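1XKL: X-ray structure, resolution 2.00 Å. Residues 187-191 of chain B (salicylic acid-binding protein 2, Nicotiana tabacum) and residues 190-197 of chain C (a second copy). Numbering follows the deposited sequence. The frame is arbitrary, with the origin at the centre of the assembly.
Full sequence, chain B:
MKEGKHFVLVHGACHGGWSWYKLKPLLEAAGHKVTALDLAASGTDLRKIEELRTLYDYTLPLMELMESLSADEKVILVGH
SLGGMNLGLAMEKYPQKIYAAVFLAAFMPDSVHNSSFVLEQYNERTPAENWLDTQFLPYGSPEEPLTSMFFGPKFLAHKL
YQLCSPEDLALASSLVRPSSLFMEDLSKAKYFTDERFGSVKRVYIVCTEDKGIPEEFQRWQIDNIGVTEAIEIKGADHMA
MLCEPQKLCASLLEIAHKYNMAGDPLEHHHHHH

Chain B 187-191: SKAKY
Chain C 190-197: KYFTDERF

Two short segments from two copies of salicylic acid-binding protein 2 meet here through long basic side chains, burying 212 Å² summed over both sides. Neither backbone pairs with the other: the nearest CA atoms across the contact, those of B:Lys190 and C:Arg196, are 9.3 Å apart, a gap that side chains must span. The contacts run in opposite sequence order: B:Lys188 meets C:Arg196, while B:Lys190, besides touching C:Arg196, reaches back to C:Thr193 and C:Tyr191. On chain B, a weakly bonded helix that begins earlier in the chain takes in roughly B:Ser187 (phi/psi -65/-16) and B:Lys188 (-118/-1). The chain then extends through B:Ala189 (-99/163) and B:Lys190 (-126/73) before B:Tyr191 (-77/-29). Chain C is irregular: extended at C:Phe192 (-109/136) and C:Thr193 (-123/151), it turns through C:Asp194 (-64/-31) and C:Glu195 (-67/-37) to C:Arg196 (-106/-73). A weak backbone hydrogen bond, 3.4 Å from C:Arg196 N to C:Thr193 O, spans this turn.

The direct hydrogen bonds both come from C:Arg196. Its CB points toward chain B, and chi values of -54° (m), -175° (t), 66° (p) and 84° carry the guanidinium to the carbonyl of B:Lys188. C:Arg196 NH1 donates to B:Lys188 O at 2.9 Å (angle 152°), and C:Arg196 NH2 donates to the same B:Lys188 O at 3.1 Å (141°). The oxygen lies at the guanidinium edge, near its plane, where two N-H groups can converge on one acceptor. Arginine suits the place because it combines reach with several donors. Since the acceptor is backbone, the B:Lys188 side chain is not needed for the bond; its CB points sideways and its end leads away.

Packing supplements this fork. B:Lys190 N lies over one face of the guanidinium, 3.7 Å from C:Arg196 NH2, while B:Lys190 CB approaches C:Arg196 NE at 3.8 Å. B:Ala189 CA stands 3.9 Å from C:Arg196 NH2, its small CB directed away. C:Arg196 and B:Lys190 provide most of the covered surface, 80 and 72 Å².

B:Lys190 reaches in the other direction, its CB pointing toward chain C and all four chi angles t (-178°, 174°, -170°, 154°). This extended chain brings B:Lys190 NZ to 4.3 Å from C:Thr193 CG2, a loose contact with the methyl of a threonine in the p rotamer, and to 4.2 Å from C:Tyr191 O. A water completes the link: it accepts from B:Lys190 NZ at 2.7 Å and donates a weak hydrogen bond to C:Lys190 O at 3.3 Å. Lysine's length and charged tip suit this solvent-mediated role.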

# COMPACT_ATOMS: atom_id res chain seq x y z
N SER B 187 -19.42 -2.98 -17.63
CA SER B 187 -20.80 -3.35 -17.92
C SER B 187 -21.39 -4.36 -16.93
O SER B 187 -22.60 -4.53 -16.88
CB SER B 187 -20.91 -3.93 -19.34
OG SER B 187 -20.25 -5.18 -19.44
N LYS B 188 -20.54 -5.01 -16.14
CA LYS B 188 -21.03 -5.98 -15.17
C LYS B 188 -20.72 -5.61 -13.73
O LYS B 188 -21.11 -6.33 -12.80
CB LYS B 188 -20.49 -7.38 -15.49
CG LYS B 188 -21.44 -8.24 -16.34
CD LYS B 188 -21.85 -7.56 -17.64
CE LYS B 188 -22.87 -8.39 -18.41
NZ LYS B 188 -23.26 -7.74 -19.70
N ALA B 189 -20.04 -4.49 -13.54
CA ALA B 189 -19.68 -4.05 -12.19
C ALA B 189 -20.62 -2.99 -11.64
O ALA B 189 -21.37 -2.35 -12.38
CB ALA B 189 -18.25 -3.54 -12.18
N LYS B 190 -20.58 -2.80 -10.33
CA LYS B 190 -21.40 -1.80 -9.66
C LYS B 190 -20.45 -0.94 -8.84
O LYS B 190 -20.41 -1.03 -7.61
CB LYS B 190 -22.42 -2.49 -8.75
CG LYS B 190 -23.39 -1.55 -8.03
CD LYS B 190 -24.45 -2.33 -7.25
CE LYS B 190 -25.56 -1.40 -6.75
NZ LYS B 190 -26.86 -2.13 -6.57
N TYR B 191 -19.68 -0.10 -9.53
CA TYR B 191 -18.69 0.76 -8.89
C TYR B 191 -19.17 2.01 -8.18
O TYR B 191 -18.54 2.46 -7.23
CB TYR B 191 -17.66 1.22 -9.93
CG TYR B 191 -16.69 0.17 -10.38
CD1 TYR B 191 -16.62 -0.20 -11.72
CD2 TYR B 191 -15.81 -0.43 -9.48
CE1 TYR B 191 -15.69 -1.13 -12.16
CE2 TYR B 191 -14.87 -1.36 -9.91
CZ TYR B 191 -14.82 -1.70 -11.25
OH TYR B 191 -13.87 -2.60 -11.68
N LYS C 190 -32.23 0.37 -0.25
CA LYS C 190 -32.37 -1.02 -0.62
C LYS C 190 -31.08 -1.34 -1.36
O LYS C 190 -31.02 -1.27 -2.59
CB LYS C 190 -33.59 -1.19 -1.53
CG LYS C 190 -33.87 -2.61 -1.94
CD LYS C 190 -35.13 -2.68 -2.78
CE LYS C 190 -35.41 -4.09 -3.26
NZ LYS C 190 -34.30 -4.62 -4.10
N TYR C 191 -30.05 -1.67 -0.60
CA TYR C 191 -28.73 -1.97 -1.15
C TYR C 191 -28.62 -3.28 -1.90
O TYR C 191 -27.68 -3.47 -2.67
CB TYR C 191 -27.68 -1.97 -0.04
CG TYR C 191 -27.43 -0.62 0.58
CD1 TYR C 191 -27.03 0.46 -0.21
CD2 TYR C 191 -27.54 -0.42 1.95
CE1 TYR C 191 -26.75 1.70 0.35
CE2 TYR C 191 -27.26 0.81 2.53
CZ TYR C 191 -26.86 1.87 1.72
OH TYR C 191 -26.57 3.09 2.28
N PHE C 192 -29.57 -4.18 -1.69
CA PHE C 192 -29.52 -5.49 -2.33
C PHE C 192 -30.57 -5.70 -3.43
O PHE C 192 -31.74 -5.36 -3.27
CB PHE C 192 -29.66 -6.57 -1.24
CG PHE C 192 -28.86 -6.26 0.00
CD1 PHE C 192 -27.49 -6.01 -0.08
CD2 PHE C 192 -29.48 -6.17 1.24
CE1 PHE C 192 -26.75 -5.67 1.06
CE2 PHE C 192 -28.75 -5.82 2.39
CZ PHE C 192 -27.38 -5.57 2.28
N THR C 193 -30.13 -6.28 -4.55
CA THR C 193 -31.01 -6.54 -5.69
C THR C 193 -31.00 -8.03 -6.06
O THR C 193 -29.99 -8.72 -5.84
CB THR C 193 -30.57 -5.71 -6.93
OG1 THR C 193 -29.23 -6.07 -7.30
CG2 THR C 193 -30.61 -4.22 -6.61
N ASP C 194 -32.10 -8.53 -6.62
CA ASP C 194 -32.17 -9.95 -6.99
C ASP C 194 -31.17 -10.33 -8.06
O ASP C 194 -30.69 -11.46 -8.10
CB ASP C 194 -33.58 -10.31 -7.49
CG ASP C 194 -33.84 -11.81 -7.44
OD1 ASP C 194 -33.78 -12.39 -6.33
OD2 ASP C 194 -34.10 -12.41 -8.51
N GLU C 195 -30.85 -9.38 -8.93
CA GLU C 195 -29.92 -9.60 -10.04
C GLU C 195 -28.48 -9.87 -9.60
O GLU C 195 -27.77 -10.67 -10.21
CB GLU C 195 -29.95 -8.40 -10.98
CG GLU C 195 -29.48 -8.69 -12.39
CD GLU C 195 -30.33 -9.75 -13.07
OE1 GLU C 195 -31.57 -9.69 -12.93
OE2 GLU C 195 -29.76 -10.63 -13.74
N ARG C 196 -28.03 -9.18 -8.56
CA ARG C 196 -26.66 -9.34 -8.08
C ARG C 196 -26.65 -10.14 -6.77
O ARG C 196 -26.29 -11.32 -6.76
CB ARG C 196 -26.02 -7.96 -7.92
CG ARG C 196 -26.10 -7.11 -9.22
CD ARG C 196 -25.35 -5.77 -9.13
NE ARG C 196 -23.91 -5.95 -9.01
CZ ARG C 196 -23.08 -6.12 -10.03
NH1 ARG C 196 -23.54 -6.14 -11.28
NH2 ARG C 196 -21.78 -6.29 -9.81
N PHE C 197 -27.07 -9.51 -5.68
CA PHE C 197 -27.13 -10.17 -4.38
C PHE C 197 -27.87 -11.51 -4.45
O PHE C 197 -27.34 -12.55 -4.05
CB PHE C 197 -27.83 -9.27 -3.36
CG PHE C 197 -28.17 -9.97 -2.07
CD1 PHE C 197 -27.23 -10.05 -1.04
CD2 PHE C 197 -29.43 -10.53 -1.88
CE1 PHE C 197 -27.55 -10.70 0.16
CE2 PHE C 197 -29.76 -11.18 -0.69
CZ PHE C 197 -28.82 -11.26 0.34
O HOH W 1 -28.63 -0.92 -4.89